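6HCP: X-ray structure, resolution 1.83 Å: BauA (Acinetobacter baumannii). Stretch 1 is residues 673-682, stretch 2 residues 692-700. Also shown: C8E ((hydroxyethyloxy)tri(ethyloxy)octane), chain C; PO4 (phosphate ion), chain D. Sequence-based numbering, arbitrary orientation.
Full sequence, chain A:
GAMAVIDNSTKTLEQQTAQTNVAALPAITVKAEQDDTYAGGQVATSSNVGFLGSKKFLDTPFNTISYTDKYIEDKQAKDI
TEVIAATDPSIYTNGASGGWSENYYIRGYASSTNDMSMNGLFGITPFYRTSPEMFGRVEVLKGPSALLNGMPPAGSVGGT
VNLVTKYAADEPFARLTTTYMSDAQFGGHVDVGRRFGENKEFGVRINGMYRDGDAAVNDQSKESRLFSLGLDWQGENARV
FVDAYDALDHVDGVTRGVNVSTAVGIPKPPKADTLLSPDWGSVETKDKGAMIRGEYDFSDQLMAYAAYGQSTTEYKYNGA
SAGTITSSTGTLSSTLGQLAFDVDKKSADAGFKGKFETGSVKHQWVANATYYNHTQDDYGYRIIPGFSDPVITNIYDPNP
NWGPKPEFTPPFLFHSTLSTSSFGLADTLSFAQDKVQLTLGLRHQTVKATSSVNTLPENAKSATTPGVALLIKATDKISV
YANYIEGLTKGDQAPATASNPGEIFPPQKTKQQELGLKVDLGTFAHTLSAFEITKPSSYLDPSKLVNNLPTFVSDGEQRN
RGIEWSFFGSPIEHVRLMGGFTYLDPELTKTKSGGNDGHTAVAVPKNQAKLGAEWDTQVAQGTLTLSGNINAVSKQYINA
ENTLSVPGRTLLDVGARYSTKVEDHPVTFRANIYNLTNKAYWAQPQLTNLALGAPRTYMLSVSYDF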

ATOM      1  N   ILE A 673     -10.647  -3.686  -1.122  1.00 27.33           N
ATOM      2  CA  ILE A 673      -9.582  -3.253  -1.987  1.00 26.53           C
ATOM      3  C   ILE A 673      -9.477  -4.278  -3.115  1.00 25.93           C
ATOM      4  O   ILE A 673      -9.237  -5.441  -2.862  1.00 28.18           O
ATOM      5  CB  ILE A 673      -8.226  -3.121  -1.251  1.00 28.83           C
ATOM      6  CG1 ILE A 673      -8.341  -2.279   0.024  1.00 36.64           C
ATOM      7  CG2 ILE A 673      -7.178  -2.556  -2.204  1.00 27.45           C
ATOM      8  CD1 ILE A 673      -7.055  -2.206   0.824  1.00 38.71           C
ATOM      9  N   TYR A 674      -9.610  -3.795  -4.353  1.00 26.75           N
ATOM     10  CA  TYR A 674      -9.426  -4.613  -5.541  1.00 26.80           C
ATOM     11  C   TYR A 674      -8.054  -4.302  -6.154  1.00 21.52           C
ATOM     12  O   TYR A 674      -7.652  -3.140  -6.195  1.00 25.10           O
ATOM     13  CB  TYR A 674     -10.593  -4.342  -6.501  1.00 26.38           C
ATOM     14  CG  TYR A 674     -11.905  -4.916  -6.025  1.00 27.48           C
ATOM     15  CD1 TYR A 674     -12.163  -6.271  -6.124  1.00 28.04           C
ATOM     16  CD2 TYR A 674     -12.842  -4.128  -5.373  1.00 29.82           C
ATOM     17  CE1 TYR A 674     -13.298  -6.835  -5.569  1.00 30.65           C
ATOM     18  CE2 TYR A 674     -14.013  -4.668  -4.864  1.00 26.53           C
ATOM     19  CZ  TYR A 674     -14.237  -6.030  -4.947  1.00 30.55           C
ATOM     20  OH  TYR A 674     -15.381  -6.600  -4.467  1.00 31.32           O
ATOM     21  N   ASN A 675      -7.458  -5.296  -6.805  1.00 23.05           N
ATOM     22  CA  ASN A 675      -6.105  -5.217  -7.336  1.00 25.55           C
ATOM     23  C   ASN A 675      -5.184  -4.610  -6.257  1.00 23.13           C
ATOM     24  O   ASN A 675      -4.553  -3.577  -6.451  1.00 23.52           O
ATOM     25  CB  ASN A 675      -6.040  -4.446  -8.654  1.00 23.37           C
ATOM     26  CG  ASN A 675      -4.688  -4.578  -9.318  1.00 23.79           C
ATOM     27  OD1 ASN A 675      -3.853  -5.355  -8.855  1.00 24.06           O
ATOM     28  ND2 ASN A 675      -4.455  -3.819 -10.382  1.00 21.83           N
ATOM     29  N   LEU A 676      -5.118  -5.282  -5.113  1.00 23.47           N
ATOM     30  CA  LEU A 676      -4.427  -4.709  -3.956  1.00 26.72           C
ATOM     31  C   LEU A 676      -2.924  -4.552  -4.218  1.00 25.15           C
ATOM     32  O   LEU A 676      -2.310  -3.648  -3.642  1.00 27.39           O
ATOM     33  CB  LEU A 676      -4.738  -5.527  -2.705  1.00 32.55           C
ATOM     34  CG  LEU A 676      -3.950  -6.801  -2.449  1.00 43.64           C
ATOM     35  CD1 LEU A 676      -2.746  -6.514  -1.569  1.00 47.15           C
ATOM     36  CD2 LEU A 676      -4.849  -7.827  -1.765  1.00 46.95           C
ATOM     37  N   THR A 677      -2.343  -5.360  -5.112  1.00 23.05           N
ATOM     38  CA  THR A 677      -0.909  -5.207  -5.435  1.00 26.72           C
ATOM     39  C   THR A 677      -0.670  -4.122  -6.484  1.00 26.10           C
ATOM     40  O   THR A 677       0.481  -3.741  -6.713  1.00 24.91           O
ATOM     41  CB  THR A 677      -0.257  -6.517  -5.891  1.00 24.53           C
ATOM     42  OG1 THR A 677      -0.705  -6.840  -7.210  1.00 26.96           O
ATOM     43  CG2 THR A 677      -0.499  -7.666  -4.938  1.00 26.10           C
ATOM     44  N   ASN A 678      -1.750  -3.540  -7.024  1.00 24.18           N
ATOM     45  CA  ASN A 678      -1.687  -2.466  -8.041  1.00 23.27           C
ATOM     46  C   ASN A 678      -0.878  -2.927  -9.255  1.00 26.50           C
ATOM     47  O   ASN A 678      -0.087  -2.167  -9.817  1.00 26.73           O
ATOM     48  CB  ASN A 678      -1.130  -1.164  -7.474  1.00 25.83           C
ATOM     49  CG  ASN A 678      -1.510   0.050  -8.284  1.00 29.66           C
ATOM     50  OD1 ASN A 678      -2.593   0.107  -8.879  1.00 27.09           O
ATOM     51  ND2 ASN A 678      -0.587   0.995  -8.373  1.00 32.76           N
ATOM     52  N   LYS A 679      -1.107  -4.175  -9.664  1.00 23.89           N
ATOM     53  CA  LYS A 679      -0.451  -4.735 -10.809  1.00 24.90           C
ATOM     54  C   LYS A 679      -0.846  -3.965 -12.071  1.00 24.39           C
ATOM     55  O   LYS A 679      -2.021  -3.846 -12.383  1.00 25.14           O
ATOM     56  CB  LYS A 679      -0.827  -6.206 -10.958  1.00 26.62           C
ATOM     57  CG  LYS A 679      -0.235  -6.906 -12.176  1.00 26.87           C
ATOM     58  CD  LYS A 679       1.282  -7.055 -12.136  1.00 27.40           C
ATOM     59  CE  LYS A 679       1.812  -7.885 -13.288  1.00 29.36           C
ATOM     60  NZ  LYS A 679       3.270  -7.701 -13.460  1.00 32.10           N
ATOM     61  N   ALA A 680       0.164  -3.555 -12.843  1.00 25.62           N
ATOM     62  CA  ALA A 680      -0.017  -2.978 -14.185  1.00 25.15           C
ATOM     63  C   ALA A 680       0.009  -4.115 -15.213  1.00 26.66           C
ATOM     64  O   ALA A 680       0.970  -4.877 -15.271  1.00 24.32           O
ATOM     65  CB  ALA A 680       1.066  -1.967 -14.463  1.00 27.70           C
ATOM     66  N   TYR A 681      -1.052  -4.232 -16.008  1.00 23.59           N
ATOM     67  CA  TYR A 681      -1.074  -5.239 -17.064  1.00 23.95           C
ATOM     68  C   TYR A 681      -1.867  -4.736 -18.267  1.00 25.18           C
ATOM     69  O   TYR A 681      -2.839  -3.967 -18.128  1.00 22.96           O
ATOM     70  CB  TYR A 681      -1.666  -6.552 -16.542  1.00 24.53           C
ATOM     71  CG  TYR A 681      -3.106  -6.479 -16.108  1.00 25.16           C
ATOM     72  CD1 TYR A 681      -3.441  -6.075 -14.825  1.00 26.21           C
ATOM     73  CD2 TYR A 681      -4.145  -6.818 -16.974  1.00 25.33           C
ATOM     74  CE1 TYR A 681      -4.758  -6.050 -14.389  1.00 23.69           C
ATOM     75  CE2 TYR A 681      -5.468  -6.772 -16.558  1.00 24.29           C
ATOM     76  CZ  TYR A 681      -5.774  -6.417 -15.253  1.00 26.25           C
ATOM     77  OH  TYR A 681      -7.070  -6.315 -14.839  1.00 25.49           O
ATOM     78  N   TRP A 682      -1.448  -5.211 -19.444  1.00 24.29           N
ATOM     79  CA  TRP A 682      -2.192  -5.076 -20.701  1.00 23.37           C
ATOM     80  C   TRP A 682      -3.167  -6.250 -20.809  1.00 23.12           C
ATOM     81  O   TRP A 682      -2.791  -7.384 -20.561  1.00 24.38           O
ATOM     82  CB  TRP A 682      -1.251  -5.124 -21.913  1.00 25.99           C
ATOM     83  CG  TRP A 682      -0.226  -4.041 -22.021  1.00 22.06           C
ATOM     84  CD1 TRP A 682       1.130  -4.212 -22.088  1.00 25.47           C
ATOM     85  CD2 TRP A 682      -0.478  -2.660 -22.336  1.00 23.18           C
ATOM     86  NE1 TRP A 682       1.736  -3.007 -22.321  1.00 24.76           N
ATOM     87  CE2 TRP A 682       0.780  -2.041 -22.485  1.00 24.53           C
ATOM     88  CE3 TRP A 682      -1.636  -1.866 -22.399  1.00 23.91           C
ATOM     89  CZ2 TRP A 682       0.905  -0.704 -22.850  1.00 24.51           C
ATOM     90  CZ3 TRP A 682      -1.510  -0.540 -22.736  1.00 25.65           C
ATOM     91  CH2 TRP A 682      -0.254   0.031 -22.954  1.00 26.64           C
ATOM     92  N   LEU A 692      -5.058  -0.989 -20.396  1.00 22.95           N
ATOM     93  CA  LEU A 692      -4.567  -1.291 -19.070  1.00 25.49           C
ATOM     94  C   LEU A 692      -5.707  -1.781 -18.175  1.00 23.16           C
ATOM     95  O   LEU A 692      -6.786  -1.211 -18.166  1.00 25.11           O
ATOM     96  CB  LEU A 692      -3.941  -0.034 -18.456  1.00 27.29           C
ATOM     97  CG  LEU A 692      -2.589   0.368 -19.020  1.00 28.78           C
ATOM     98  CD1 LEU A 692      -2.176   1.720 -18.448  1.00 34.07           C
ATOM     99  CD2 LEU A 692      -1.530  -0.685 -18.721  1.00 30.48           C
ATOM    100  N   GLY A 693      -5.401  -2.771 -17.340  1.00 23.63           N
ATOM    101  CA  GLY A 693      -6.297  -3.226 -16.299  1.00 23.96           C
ATOM    102  C   GLY A 693      -6.496  -2.158 -15.231  1.00 21.51           C
ATOM    103  O   GLY A 693      -5.642  -1.314 -15.029  1.00 22.97           O
ATOM    104  N   ALA A 694      -7.606  -2.262 -14.512  1.00 23.83           N
ATOM    105  CA  ALA A 694      -7.954  -1.335 -13.462  1.00 22.06           C
ATOM    106  C   ALA A 694      -6.867  -1.343 -12.392  1.00 25.66           C
ATOM    107  O   ALA A 694      -6.356  -2.394 -12.018  1.00 23.01           O
ATOM    108  CB  ALA A 694      -9.288  -1.712 -12.867  1.00 24.21           C
ATOM    109  N   PRO A 695      -6.521  -0.164 -11.840  1.00 23.58           N
ATOM    110  CA  PRO A 695      -5.551  -0.089 -10.739  1.00 22.23           C
ATOM    111  C   PRO A 695      -6.152  -0.535  -9.399  1.00 26.04           C
ATOM    112  O   PRO A 695      -7.357  -0.811  -9.297  1.00 24.68           O
ATOM    113  CB  PRO A 695      -5.247   1.404 -10.693  1.00 22.94           C
ATOM    114  CG  PRO A 695      -6.569   2.042 -11.042  1.00 25.14           C
ATOM    115  CD  PRO A 695      -7.168   1.125 -12.111  1.00 25.84           C
ATOM    116  N   ARG A 696      -5.325  -0.515  -8.353  1.00 26.23           N
ATOM    117  CA  ARG A 696      -5.803  -0.690  -6.976  1.00 25.31           C
ATOM    118  C   ARG A 696      -6.968   0.273  -6.739  1.00 23.00           C
ATOM    119  O   ARG A 696      -6.861   1.441  -7.058  1.00 24.33           O
ATOM    120  CB  ARG A 696      -4.685  -0.364  -5.976  1.00 23.57           C
ATOM    121  CG  ARG A 696      -5.092  -0.541  -4.521  1.00 27.57           C
ATOM    122  CD  ARG A 696      -4.004  -0.018  -3.588  1.00 29.24           C
ATOM    123  NE  ARG A 696      -2.804  -0.821  -3.693  1.00 31.43           N
ATOM    124  CZ  ARG A 696      -1.557  -0.366  -3.883  1.00 38.06           C
ATOM    125  NH1 ARG A 696      -1.318   0.925  -4.063  1.00 39.02           N
ATOM    126  NH2 ARG A 696      -0.545  -1.219  -3.855  1.00 30.66           N
ATOM    127  N   THR A 697      -8.070  -0.251  -6.208  1.00 21.92           N
ATOM    128  CA  THR A 697      -9.293   0.507  -6.076  1.00 22.25           C
ATOM    129  C   THR A 697      -9.857   0.222  -4.675  1.00 23.16           C
ATOM    130  O   THR A 697     -10.008  -0.938  -4.284  1.00 25.28           O
ATOM    131  CB  THR A 697     -10.311   0.146  -7.180  1.00 23.07           C
ATOM    132  OG1 THR A 697      -9.784   0.463  -8.471  1.00 25.39           O
ATOM    133  CG2 THR A 697     -11.624   0.867  -7.013  1.00 26.74           C
ATOM    134  N   TYR A 698     -10.151   1.302  -3.933  1.00 26.43           N
ATOM    135  CA  TYR A 698     -10.722   1.205  -2.570  1.00 27.94           C
ATOM    136  C   TYR A 698     -12.232   1.457  -2.643  1.00 24.94           C
ATOM    137  O   TYR A 698     -12.667   2.370  -3.336  1.00 26.80           O
ATOM    138  CB  TYR A 698     -10.064   2.223  -1.627  1.00 28.25           C
ATOM    139  CG  TYR A 698      -8.553   2.173  -1.505  1.00 26.73           C
ATOM    140  CD1 TYR A 698      -7.728   2.753  -2.459  1.00 31.15           C
ATOM    141  CD2 TYR A 698      -7.939   1.618  -0.396  1.00 32.75           C
ATOM    142  CE1 TYR A 698      -6.344   2.725  -2.346  1.00 28.85           C
ATOM    143  CE2 TYR A 698      -6.557   1.532  -0.294  1.00 29.99           C
ATOM    144  CZ  TYR A 698      -5.759   2.137  -1.244  1.00 31.41           C
ATOM    145  OH  TYR A 698      -4.394   2.166  -1.115  1.00 40.24           O
ATOM    146  N   MET A 699     -13.021   0.645  -1.936  1.00 27.64           N
ATOM    147  CA  MET A 699     -14.477   0.828  -1.867  1.00 29.65           C
ATOM    148  C   MET A 699     -14.951   0.715  -0.415  1.00 27.21           C
ATOM    149  O   MET A 699     -14.576  -0.227   0.296  1.00 27.42           O
ATOM    150  CB  MET A 699     -15.213  -0.219  -2.709  1.00 30.60           C
ATOM    151  CG  MET A 699     -14.879  -0.151  -4.212  1.00 31.60           C
ATOM    152  SD  MET A 699     -15.947  -1.272  -5.136  1.00 32.41           S
ATOM    153  CE  MET A 699     -15.158  -1.295  -6.752  1.00 35.41           C
ATOM    154  N   LEU A 700     -15.773   1.685   0.007  1.00 28.03           N
ATOM    155  CA  LEU A 700     -16.431   1.642   1.321  1.00 29.02           C
ATOM    156  C   LEU A 700     -17.942   1.766   1.145  1.00 27.09           C
ATOM    157  O   LEU A 700     -18.392   2.555   0.332  1.00 30.46           O
ATOM    158  CB  LEU A 700     -15.921   2.797   2.183  1.00 28.96           C
ATOM    159  CG  LEU A 700     -14.408   2.828   2.423  1.00 35.88           C
ATOM    160  CD1 LEU A 700     -13.991   4.152   3.055  1.00 35.76           C
ATOM    161  CD2 LEU A 700     -13.965   1.655   3.277  1.00 36.90           C
TER
HETATM  162  C2  C8E C 834      -2.342  -3.749   2.368  1.00 74.68           C
HETATM  163  C3  C8E C 834      -1.073  -2.904   2.235  1.00 82.48           C
HETATM  164  C4  C8E C 834      -0.458  -3.009   0.833  1.00 77.17           C
HETATM  165  C5  C8E C 834       0.753  -2.083   0.641  1.00 73.67           C
HETATM  166  C6  C8E C 834       0.430  -0.589   0.555  1.00 64.69           C
HETATM  167  C7  C8E C 834      -0.647  -0.306  -0.484  1.00 77.30           C
HETATM  168  C8  C8E C 834      -2.032  -0.232   0.162  1.00 88.27           C
HETATM  169  O9  C8E C 834      -1.906   0.433   1.420  1.00105.09           O
HETATM  170  C10 C8E C 834      -3.160   0.651   2.056  1.00 93.09           C
HETATM  171  C11 C8E C 834      -3.002   0.381   3.544  1.00 93.92           C
HETATM  172  O12 C8E C 834      -4.042  -0.498   3.980  1.00 91.81           O
HETATM  173  C13 C8E C 834      -3.863  -0.943   5.330  1.00100.13           C
HETATM  174  C14 C8E C 834      -5.183  -0.926   6.103  1.00 86.84           C
HETATM  175  O15 C8E C 834      -6.293  -1.084   5.210  1.00 97.94           O
HETATM  176  C16 C8E C 834      -7.032   0.116   4.951  1.00 75.10           C
HETATM  177  C17 C8E C 834      -8.486  -0.209   4.602  1.00 84.02           C
HETATM  178  O18 C8E C 834      -9.091   0.917   3.959  1.00 86.48           O
HETATM  179  C19 C8E C 834     -10.407   0.635   3.492  1.00 82.39           C
HETATM  180  C20 C8E C 834     -10.554   1.029   2.023  1.00 78.60           C
HETATM  181  P   PO4 D 835       1.974   2.652  -3.717  1.00 80.58           P
HETATM  182  O1  PO4 D 835       3.178   2.676  -2.791  1.00 60.81           O
HETATM  183  O2  PO4 D 835       2.017   1.480  -4.694  1.00 79.75           O
HETATM  184  O3  PO4 D 835       1.879   3.955  -4.468  1.00 73.12           O
HETATM  185  O4  PO4 D 835       0.747   2.532  -2.844  1.00 89.44           O
HETATM  186  O   HOH W   1      -3.191  -2.589 -14.841  1.00 25.65           O
HETATM  187  O   HOH W   2      -7.318  -4.977 -12.535  1.00 26.70           O

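The contact between these two stretches of BauA is an antiparallel strand pairing interrupted by a turn, and it illustrates a general principle: where a chain leaves the ladder, side chains and a water can carry the bonding across, often to backbone groups. At one end the ladder is regular. Tyr 674 and Thr 697 form a hydrogen-bonded pair, Tyr 674 N to Thr 697 O and Thr 697 N to Tyr 674 O both at 2.9 Å, while the neighbouring Ile 673 and Tyr 698 form a non-hydrogen-bonded pair whose side chains share the other face of the sheet and touch through Ile 673 CD1 and Tyr 698 CE2 (3.9 Å). Beyond Tyr 674 the chain enters a type I turn from Asn 675 to Asn 678, closed by Asn 678 N to Asn 675 O (2.9 Å).

The turn presents polar groups to the opposing loop. Asn 675 ND2 donates to Ala 694 O (2.9 Å), and Asn 678 OD1 accepts from Arg 696 N (2.9 Å), an almost linear bond at 172°. Arg 696 donates again through its side chain: NE and NH2 both reach Leu 676 O, at 2.9 and 3.0 Å, so that one carbonyl receives a forked pair from the guanidinium. One face of that group lies against Asn 678 CB and the opposite face against the detergent C8E, while NH1 makes weak hydrogen bonds to phosphate.

Pairing resumes at Trp 682 and Leu 692, where Leu 692 CD2 sits over the indole face. Alongside, Gly 693 N donates to Tyr 681 O (2.9 Å), and Gly 693 CA packs over the Tyr 681 ring, 3.8 Å from its centroid. An ideal CB on Gly 693 would fall 1.9 Å from Tyr 681 CZ, so this CH-pi contact depends on glycine having no side chain. Water 1 joins Lys 679 O, Tyr 681 N and Gly 693 O, bridging the two stretches.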